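Local coordinates for flavohemoglobin (Malassezia yamatoensis, PDB 6O0A), which binds heme and FAD and, as in other flavohemoglobins, probably detoxifies nitric oxide by oxidising it to nitrate with electrons from NAD(P)H, at residues 186-191 with 233-238; 208-213 with 222-227. All blocks are in the same frame, centred on the assembly; numbering follows the deposited sequence.

Interaction 1: residues 186-191 with 233-238. With FAD (flavin-adenine dinucleotide), chain B.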
loop_
_atom_site.group_PDB
_atom_site.type_symbol
_atom_site.label_atom_id
_atom_site.label_comp_id
_atom_site.label_asym_id
_atom_site.label_seq_id
_atom_site.Cartn_x
_atom_site.Cartn_y
_atom_site.Cartn_z
ATOM N N VAL A 186 -8.586 -15.451 9.775
ATOM C CA VAL A 186 -7.209 -15.000 9.582
ATOM C C VAL A 186 -6.265 -16.182 9.744
ATOM O O VAL A 186 -6.361 -16.936 10.722
ATOM C CB VAL A 186 -6.837 -13.874 10.565
ATOM C CG1 VAL A 186 -5.370 -13.531 10.422
ATOM C CG2 VAL A 186 -7.710 -12.646 10.300
ATOM N N VAL A 187 -5.330 -16.327 8.801
ATOM C CA VAL A 187 -4.320 -17.379 8.828
ATOM C C VAL A 187 -2.943 -16.723 8.887
ATOM O O VAL A 187 -2.600 -15.898 8.030
ATOM C CB VAL A 187 -4.450 -18.315 7.614
ATOM C CG1 VAL A 187 -3.384 -19.399 7.659
ATOM C CG2 VAL A 187 -5.849 -18.937 7.581
ATOM N N ASP A 188 -2.177 -17.086 9.913
ATOM C CA ASP A 188 -0.828 -16.587 10.175
ATOM C C ASP A 188 0.171 -17.551 9.536
ATOM O O ASP A 188 0.216 -18.737 9.900
ATOM C CB ASP A 188 -0.661 -16.492 11.701
ATOM C CG ASP A 188 0.697 -15.960 12.143
ATOM O OD1 ASP A 188 1.524 -15.588 11.291
ATOM O OD2 ASP A 188 0.934 -15.915 13.381
ATOM N N MET A 189 0.931 -17.063 8.544
ATOM C CA MET A 189 1.735 -17.919 7.669
ATOM C C MET A 189 3.205 -17.533 7.751
ATOM O O MET A 189 3.540 -16.350 7.657
ATOM C CB MET A 189 1.237 -17.795 6.226
ATOM C CG MET A 189 -0.259 -18.091 6.137
ATOM S SD MET A 189 -0.888 -17.921 4.445
ATOM C CE MET A 189 -0.119 -19.338 3.675
ATOM N N VAL A 190 4.081 -18.524 7.907
ATOM C CA VAL A 190 5.526 -18.294 7.951
ATOM C C VAL A 190 6.177 -19.001 6.769
ATOM O O VAL A 190 5.987 -20.209 6.589
ATOM C CB VAL A 190 6.148 -18.791 9.265
ATOM C CG1 VAL A 190 7.669 -18.545 9.253
ATOM C CG2 VAL A 190 5.482 -18.108 10.486
ATOM N N PHE A 191 6.973 -18.253 5.991
ATOM C CA PHE A 191 7.667 -18.756 4.812
ATOM C C PHE A 191 9.182 -18.685 4.996
ATOM O O PHE A 191 9.703 -17.775 5.653
ATOM C CB PHE A 191 7.301 -17.944 3.554
ATOM C CG PHE A 191 5.855 -18.050 3.134
ATOM C CD1 PHE A 191 4.891 -17.211 3.680
ATOM C CD2 PHE A 191 5.471 -18.962 2.172
ATOM C CE1 PHE A 191 3.563 -17.296 3.277
ATOM C CE2 PHE A 191 4.149 -19.054 1.761
ATOM C CZ PHE A 191 3.192 -18.228 2.322
ATOM N N GLN A 233 13.067 -15.618 7.661
ATOM C CA GLN A 233 11.658 -15.893 7.412
ATOM C C GLN A 233 10.928 -14.660 6.893
ATOM O O GLN A 233 11.323 -13.520 7.159
ATOM C CB GLN A 233 10.965 -16.381 8.700
ATOM C CG GLN A 233 11.576 -17.648 9.235
ATOM C CD GLN A 233 11.060 -18.006 10.610
ATOM O OE1 GLN A 233 10.669 -17.133 11.396
ATOM N NE2 GLN A 233 11.045 -19.292 10.904
ATOM N N ARG A 234 9.841 -14.904 6.157
ATOM C CA ARG A 234 8.826 -13.893 5.869
ATOM C C ARG A 234 7.522 -14.379 6.480
ATOM O O ARG A 234 7.058 -15.479 6.152
ATOM C CB ARG A 234 8.646 -13.670 4.365
ATOM C CG ARG A 234 9.911 -13.226 3.656
ATOM C CD ARG A 234 10.299 -11.796 4.022
ATOM N NE ARG A 234 11.294 -11.306 3.074
ATOM C CZ ARG A 234 12.288 -10.480 3.376
ATOM N NH1 ARG A 234 12.429 -10.019 4.618
ATOM N NH2 ARG A 234 13.147 -10.113 2.438
ATOM N N ARG A 235 6.938 -13.572 7.361
ATOM C CA ARG A 235 5.709 -13.931 8.052
ATOM C C ARG A 235 4.633 -12.900 7.742
ATOM O O ARG A 235 4.900 -11.696 7.776
ATOM C CB ARG A 235 5.939 -14.028 9.560
ATOM C CG ARG A 235 4.670 -14.307 10.345
ATOM C CD ARG A 235 4.935 -14.148 11.840
ATOM N NE ARG A 235 3.684 -14.214 12.596
ATOM C CZ ARG A 235 3.511 -13.608 13.767
ATOM N NH1 ARG A 235 4.500 -12.900 14.286
ATOM N NH2 ARG A 235 2.355 -13.712 14.411
ATOM N N ILE A 236 3.428 -13.380 7.425
ATOM C CA ILE A 236 2.288 -12.539 7.088
ATOM C C ILE A 236 1.029 -13.162 7.685
ATOM O O ILE A 236 0.958 -14.376 7.906
ATOM C CB ILE A 236 2.117 -12.357 5.557
ATOM C CG1 ILE A 236 1.896 -13.728 4.890
ATOM C CG2 ILE A 236 3.337 -11.644 4.969
ATOM C CD1 ILE A 236 1.657 -13.636 3.370
ATOM N N ALA A 237 0.027 -12.323 7.943
ATOM C CA ALA A 237 -1.279 -12.777 8.416
ATOM C C ALA A 237 -2.331 -12.320 7.423
ATOM O O ALA A 237 -2.501 -11.114 7.202
ATOM C CB ALA A 237 -1.588 -12.224 9.818
ATOM N N ILE A 238 -3.028 -13.281 6.819
ATOM C CA ILE A 238 -3.942 -13.023 5.717
ATOM C C ILE A 238 -5.372 -13.181 6.218
ATOM O O ILE A 238 -5.756 -14.252 6.700
ATOM C CB ILE A 238 -3.662 -13.972 4.542
ATOM C CG1 ILE A 238 -2.213 -13.826 4.061
ATOM C CG2 ILE A 238 -4.670 -13.725 3.393
ATOM C CD1 ILE A 238 -1.845 -14.756 2.865
HETATM P PA FAD B . -9.289 -9.111 -4.527
HETATM O O1A FAD B . -9.440 -10.187 -5.535
HETATM O O2A FAD B . -8.135 -8.172 -4.746
HETATM O O5B FAD B . -10.640 -8.263 -4.439
HETATM C C5B FAD B . -10.673 -7.040 -3.680
HETATM C C4B FAD B . -12.057 -6.472 -3.868
HETATM O O4B FAD B . -12.287 -6.252 -5.279
HETATM C C3B FAD B . -13.191 -7.385 -3.438
HETATM O O3B FAD B . -13.472 -7.279 -2.044
HETATM C C2B FAD B . -14.360 -6.859 -4.276
HETATM O O2B FAD B . -14.970 -5.722 -3.675
HETATM C C1B FAD B . -13.660 -6.443 -5.578
HETATM N N9A FAD B . -13.771 -7.434 -6.645
HETATM C C8A FAD B . -13.132 -8.642 -6.707
HETATM N N7A FAD B . -13.465 -9.370 -7.746
HETATM C C5A FAD B . -14.394 -8.584 -8.411
HETATM C C6A FAD B . -15.181 -8.816 -9.553
HETATM N N6A FAD B . -15.132 -9.944 -10.271
HETATM N N1A FAD B . -16.047 -7.847 -9.926
HETATM C C2A FAD B . -16.105 -6.722 -9.205
HETATM N N3A FAD B . -15.419 -6.395 -8.104
HETATM C C4A FAD B . -14.582 -7.378 -7.753
HETATM N N1 FAD B . -4.365 -7.922 3.778
HETATM C C2 FAD B . -4.272 -8.744 4.867
HETATM O O2 FAD B . -5.126 -9.610 5.105
HETATM N N3 FAD B . -3.190 -8.609 5.733
HETATM C C4 FAD B . -2.155 -7.702 5.599
HETATM O O4 FAD B . -1.229 -7.683 6.411
HETATM C C4X FAD B . -2.262 -6.842 4.444
HETATM N N5 FAD B . -1.323 -5.955 4.245
HETATM C C5X FAD B . -1.430 -5.129 3.131
HETATM C C6 FAD B . -0.445 -4.166 2.909
HETATM C C7 FAD B . -0.499 -3.323 1.803
HETATM C C7M FAD B . 0.561 -2.266 1.614
HETATM C C8 FAD B . -1.552 -3.458 0.882
HETATM C C8M FAD B . -1.626 -2.592 -0.347
HETATM C C9 FAD B . -2.541 -4.409 1.106
HETATM C C9A FAD B . -2.499 -5.235 2.225
HETATM N N10 FAD B . -3.495 -6.203 2.480
HETATM C C10 FAD B . -3.406 -7.022 3.585
HETATM C "C1'" FAD B . -4.595 -6.420 1.525
HETATM C "C2'" FAD B . -4.246 -7.455 0.461
HETATM O "O2'" FAD B . -3.156 -6.979 -0.328
HETATM C "C3'" FAD B . -5.438 -7.783 -0.443
HETATM O "O3'" FAD B . -5.965 -6.572 -0.981
HETATM C "C4'" FAD B . -6.559 -8.532 0.276
HETATM O "O4'" FAD B . -5.997 -9.662 0.946
HETATM C "C5'" FAD B . -7.672 -8.961 -0.659
HETATM O "O5'" FAD B . -7.116 -9.833 -1.669
HETATM P P FAD B . -8.130 -10.753 -2.490
HETATM O O1P FAD B . -8.834 -11.787 -1.684
HETATM O O2P FAD B . -7.339 -11.353 -3.620
HETATM O O3P FAD B . -9.217 -9.744 -3.071
#
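V186 meets the neighbouring strand through its CG1 methyl, 4.0 Å from A237 CB, while its CA makes a CA-H...O contact with I238 O. The same carbonyl receives V187 N (N to I238 O 3.0 Å), and V187 and I238 form the first of three hydrogen-bonded antiparallel pairs; M189 with I236 and F191 with R234 follow. D188, in a non-hydrogen-bonded pair with A237, reaches diagonally to R235. Its CG lies anti to the backbone N (chi1 -179°), which swings the carboxylate along the strand to an arginine whose chain runs straight out to NE. The grip is bidentate and side-on: R235 NE meets the syn lone pair of D188 OD1 at 2.9 Å and 172°, and R235 NH2 meets D188 OD2 at 2.8 Å, the nitrogen standing 33° out of the carboxylate plane on the syn side. This buried guanidinium has further partners in E326 and P228 O. On the other face, M189 SD touches I238 CD1 at 3.7 Å. V190 splits its methyls, CG1 packing on the Q233 amide, whose NE2 is held by E192, and CG2 on the aliphatic start of R235 (CG, 3.9 Å). F191 ends the run, its CE1 4.1 Å from I236 CD1, with R234 O near the plane of the ring at its edge. A237 O accepts FAD N3 at 3.0 Å, tying this sheet edge to the flavin. Strand 186-193 lies between 234-239 and 171-181 in the antiparallel sheet; helix 246-251 covers V187 and I238, and strand 207-213 packs on F191 and I236.

Interaction 2: residues 208-213 with 222-227. With FAD (flavin-adenine dinucleotide), chain B.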
loop_
_atom_site.group_PDB
_atom_site.type_symbol
_atom_site.label_atom_id
_atom_site.label_comp_id
_atom_site.label_asym_id
_atom_site.label_seq_id
_atom_site.Cartn_x
_atom_site.Cartn_y
_atom_site.Cartn_z
ATOM N N ILE A 208 5.429 -7.308 1.516
ATOM C CA ILE A 208 5.912 -8.051 0.363
ATOM C C ILE A 208 4.719 -8.306 -0.544
ATOM O O ILE A 208 3.565 -8.275 -0.116
ATOM C CB ILE A 208 6.611 -9.383 0.751
ATOM C CG1 ILE A 208 5.817 -10.183 1.796
ATOM C CG2 ILE A 208 8.016 -9.117 1.334
ATOM C CD1 ILE A 208 4.565 -10.884 1.302
ATOM N N SER A 209 5.007 -8.563 -1.808
ATOM C CA SER A 209 4.029 -9.143 -2.714
ATOM C C SER A 209 4.275 -10.645 -2.785
ATOM O O SER A 209 5.413 -11.079 -3.006
ATOM C CB SER A 209 4.120 -8.528 -4.120
ATOM O OG SER A 209 3.684 -7.176 -4.150
ATOM N N ILE A 210 3.226 -11.427 -2.553
ATOM C CA ILE A 210 3.280 -12.876 -2.670
ATOM C C ILE A 210 2.422 -13.281 -3.864
ATOM O O ILE A 210 1.386 -12.655 -4.142
ATOM C CB ILE A 210 2.828 -13.567 -1.364
ATOM C CG1 ILE A 210 3.047 -15.076 -1.464
ATOM C CG2 ILE A 210 1.388 -13.230 -1.028
ATOM C CD1 ILE A 210 3.092 -15.760 -0.123
ATOM N N TYR A 211 2.870 -14.323 -4.571
ATOM C CA TYR A 211 2.329 -14.723 -5.865
ATOM C C TYR A 211 1.761 -16.132 -5.791
ATOM O O TYR A 211 2.420 -17.044 -5.284
ATOM C CB TYR A 211 3.421 -14.674 -6.946
ATOM C CG TYR A 211 3.920 -13.281 -7.248
ATOM C CD1 TYR A 211 4.713 -12.586 -6.330
ATOM C CD2 TYR A 211 3.589 -12.654 -8.437
ATOM C CE1 TYR A 211 5.160 -11.298 -6.603
ATOM C CE2 TYR A 211 4.043 -11.377 -8.727
ATOM C CZ TYR A 211 4.825 -10.701 -7.796
ATOM O OH TYR A 211 5.259 -9.424 -8.075
ATOM N N ALA A 212 0.561 -16.314 -6.336
ATOM C CA ALA A 212 0.037 -17.655 -6.574
ATOM C C ALA A 212 -0.835 -17.613 -7.819
ATOM O O ALA A 212 -1.206 -16.544 -8.310
ATOM C CB ALA A 212 -0.749 -18.178 -5.371
ATOM N N ARG A 213 -1.175 -18.788 -8.328
ATOM C CA ARG A 213 -1.996 -18.830 -9.530
ATOM C C ARG A 213 -3.472 -18.909 -9.174
ATOM O O ARG A 213 -3.862 -19.538 -8.180
ATOM C CB ARG A 213 -1.591 -19.995 -10.432
ATOM C CG ARG A 213 -0.216 -19.751 -11.024
ATOM C CD ARG A 213 0.141 -20.588 -12.219
ATOM N NE ARG A 213 1.516 -20.243 -12.560
ATOM C CZ ARG A 213 1.858 -19.354 -13.487
ATOM N NH1 ARG A 213 0.934 -18.747 -14.215
ATOM N NH2 ARG A 213 3.137 -19.083 -13.695
ATOM N N ARG A 222 -0.512 -10.295 -4.428
ATOM C CA ARG A 222 -1.161 -9.435 -3.440
ATOM C C ARG A 222 -0.109 -9.038 -2.413
ATOM O O ARG A 222 0.852 -9.776 -2.187
ATOM C CB ARG A 222 -2.327 -10.140 -2.736
ATOM C CG ARG A 222 -3.452 -10.653 -3.658
ATOM C CD ARG A 222 -4.170 -9.497 -4.341
ATOM N NE ARG A 222 -5.405 -9.906 -5.031
ATOM C CZ ARG A 222 -5.533 -10.071 -6.346
ATOM N NH1 ARG A 222 -4.500 -9.880 -7.162
ATOM N NH2 ARG A 222 -6.707 -10.417 -6.853
ATOM N N GLN A 223 -0.310 -7.884 -1.773
ATOM C CA GLN A 223 0.620 -7.375 -0.762
ATOM C C GLN A 223 0.165 -7.716 0.650
ATOM O O GLN A 223 -1.029 -7.642 0.962
ATOM C CB GLN A 223 0.794 -5.860 -0.874
ATOM C CG GLN A 223 1.453 -5.418 -2.181
ATOM C CD GLN A 223 0.495 -5.456 -3.352
ATOM O OE1 GLN A 223 -0.610 -4.917 -3.276
ATOM N NE2 GLN A 223 0.926 -6.071 -4.465
ATOM N N PHE A 224 1.127 -8.077 1.502
ATOM C CA PHE A 224 0.852 -8.283 2.924
ATOM C C PHE A 224 1.988 -7.722 3.763
ATOM O O PHE A 224 3.159 -7.840 3.410
ATOM C CB PHE A 224 0.624 -9.765 3.242
ATOM C CG PHE A 224 -0.519 -10.355 2.473
ATOM C CD1 PHE A 224 -1.825 -10.138 2.869
ATOM C CD2 PHE A 224 -0.285 -11.083 1.317
ATOM C CE1 PHE A 224 -2.884 -10.654 2.138
ATOM C CE2 PHE A 224 -1.332 -11.604 0.583
ATOM C CZ PHE A 224 -2.637 -11.392 0.994
ATOM N N THR A 225 1.622 -7.112 4.886
ATOM C CA THR A 225 2.588 -6.524 5.804
ATOM C C THR A 225 3.417 -7.595 6.508
ATOM O O THR A 225 2.886 -8.594 7.004
ATOM C CB THR A 225 1.829 -5.685 6.834
ATOM O OG1 THR A 225 1.073 -4.683 6.144
ATOM C CG2 THR A 225 2.807 -5.005 7.804
ATOM N N LEU A 226 4.729 -7.376 6.561
ATOM C CA LEU A 226 5.618 -8.299 7.251
ATOM C C LEU A 226 5.418 -8.238 8.761
ATOM O O LEU A 226 5.276 -7.159 9.345
ATOM C CB LEU A 226 7.070 -7.980 6.914
ATOM C CG LEU A 226 7.393 -8.355 5.469
ATOM C CD1 LEU A 226 8.821 -7.906 5.131
ATOM C CD2 LEU A 226 7.234 -9.870 5.296
ATOM N N LEU A 227 5.432 -9.404 9.386
ATOM C CA LEU A 227 5.252 -9.566 10.825
ATOM C C LEU A 227 6.523 -10.074 11.505
ATOM O O LEU A 227 7.413 -10.650 10.859
ATOM C CB LEU A 227 4.101 -10.546 11.101
ATOM C CG LEU A 227 2.715 -10.089 10.651
ATOM C CD1 LEU A 227 1.727 -11.214 10.826
ATOM C CD2 LEU A 227 2.285 -8.841 11.436
HETATM P PA FAD B . -9.289 -9.111 -4.527
HETATM O O1A FAD B . -9.440 -10.187 -5.535
HETATM O O2A FAD B . -8.135 -8.172 -4.746
HETATM O O5B FAD B . -10.640 -8.263 -4.439
HETATM C C5B FAD B . -10.673 -7.040 -3.680
HETATM C C4B FAD B . -12.057 -6.472 -3.868
HETATM O O4B FAD B . -12.287 -6.252 -5.279
HETATM C C3B FAD B . -13.191 -7.385 -3.438
HETATM O O3B FAD B . -13.472 -7.279 -2.044
HETATM C C2B FAD B . -14.360 -6.859 -4.276
HETATM O O2B FAD B . -14.970 -5.722 -3.675
HETATM C C1B FAD B . -13.660 -6.443 -5.578
HETATM N N9A FAD B . -13.771 -7.434 -6.645
HETATM C C8A FAD B . -13.132 -8.642 -6.707
HETATM N N7A FAD B . -13.465 -9.370 -7.746
HETATM C C5A FAD B . -14.394 -8.584 -8.411
HETATM C C6A FAD B . -15.181 -8.816 -9.553
HETATM N N6A FAD B . -15.132 -9.944 -10.271
HETATM N N1A FAD B . -16.047 -7.847 -9.926
HETATM C C2A FAD B . -16.105 -6.722 -9.205
HETATM N N3A FAD B . -15.419 -6.395 -8.104
HETATM C C4A FAD B . -14.582 -7.378 -7.753
HETATM N N1 FAD B . -4.365 -7.922 3.778
HETATM C C2 FAD B . -4.272 -8.744 4.867
HETATM O O2 FAD B . -5.126 -9.610 5.105
HETATM N N3 FAD B . -3.190 -8.609 5.733
HETATM C C4 FAD B . -2.155 -7.702 5.599
HETATM O O4 FAD B . -1.229 -7.683 6.411
HETATM C C4X FAD B . -2.262 -6.842 4.444
HETATM N N5 FAD B . -1.323 -5.955 4.245
HETATM C C5X FAD B . -1.430 -5.129 3.131
HETATM C C6 FAD B . -0.445 -4.166 2.909
HETATM C C7 FAD B . -0.499 -3.323 1.803
HETATM C C7M FAD B . 0.561 -2.266 1.614
HETATM C C8 FAD B . -1.552 -3.458 0.882
HETATM C C8M FAD B . -1.626 -2.592 -0.347
HETATM C C9 FAD B . -2.541 -4.409 1.106
HETATM C C9A FAD B . -2.499 -5.235 2.225
HETATM N N10 FAD B . -3.495 -6.203 2.480
HETATM C C10 FAD B . -3.406 -7.022 3.585
HETATM C "C1'" FAD B . -4.595 -6.420 1.525
HETATM C "C2'" FAD B . -4.246 -7.455 0.461
HETATM O "O2'" FAD B . -3.156 -6.979 -0.328
HETATM C "C3'" FAD B . -5.438 -7.783 -0.443
HETATM O "O3'" FAD B . -5.965 -6.572 -0.981
HETATM C "C4'" FAD B . -6.559 -8.532 0.276
HETATM O "O4'" FAD B . -5.997 -9.662 0.946
HETATM C "C5'" FAD B . -7.672 -8.961 -0.659
HETATM O "O5'" FAD B . -7.116 -9.833 -1.669
HETATM P P FAD B . -8.130 -10.753 -2.490
HETATM O O1P FAD B . -8.834 -11.787 -1.684
HETATM O O2P FAD B . -7.339 -11.353 -3.620
HETATM O O3P FAD B . -9.217 -9.744 -3.071
#
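S209 OG is gripped by two groups: Q223 NE2 donates to it at 3.0 Å and 168°, with S209 OG in the plane of the Q223 amide, and S108 OG bonds it from outside the hairpin. Q223 can do this because its chain bends at chi2 (77°), folding the amide back beside the neighbouring strand. S209 and Q223 form the non-hydrogen-bonded pair between two hydrogen-bonded ones, I208 with F224 and I210 with R222, the register of the antiparallel hairpin formed by strands 207-213 and 219-225. On the opposite face, I210 CG2 touches the F224 ring at its edge, in plane, 3.6 Å from CE2; I210 was refined in two conformers, so this contact is certain for one of them only. I208 CG1 packs on L226 CD2 at 3.8 Å, the two side chains crossing at about a right angle.

The second strand also lines the flavin nucleotide. R222, bent at chi2 (-65°), reaches both phosphates: NE to FAD O2P at 2.8 Å and NH2 to FAD O1A at 3.0 Å. The ribityl hydroxyl FAD O2' lies over a face of F224 and donates to Q223 O at 2.6 Å, with a weak return bond from Q223 N. F224 also turns its edge to the pyrimidine part of the flavin. T225 N is shared between FAD N5 (3.2 Å) and FAD O4 (3.3 Å). This succession, RQFT, matches the arginine-x-aromatic-serine/threonine motif of the ferredoxin reductase family. The chemistry is thus one of charge on the diphosphate and backbone polarity on the ribityl and flavin: the arginine probably offsets the phosphate charge, while an N-H directed at N5 would be expected to tune the redox-active locus of the flavin.

Interactions 1 and 2 sit at two ends of the same antiparallel sheet order, strands 234-239 and 219-225 being its outermost members, yet their centres lie about 9 Å apart. The sheet curls enough to bring them together, in keeping with the barrel-like FAD domain of this reductase family. A probable hydrogen bond from L227 N to R235 O (2.9 Å) joins the edges. I236 CG2 packs on T225 O at 3.7 Å. Along the chain the hairpin of interaction 2 is nested within the loop closed by interaction 1. Their bonds to FAD complement each other: 233-238 holds the N3 side of the isoalloxazine, whereas 222-227 holds N5, O4, the ribityl chain and the diphosphate.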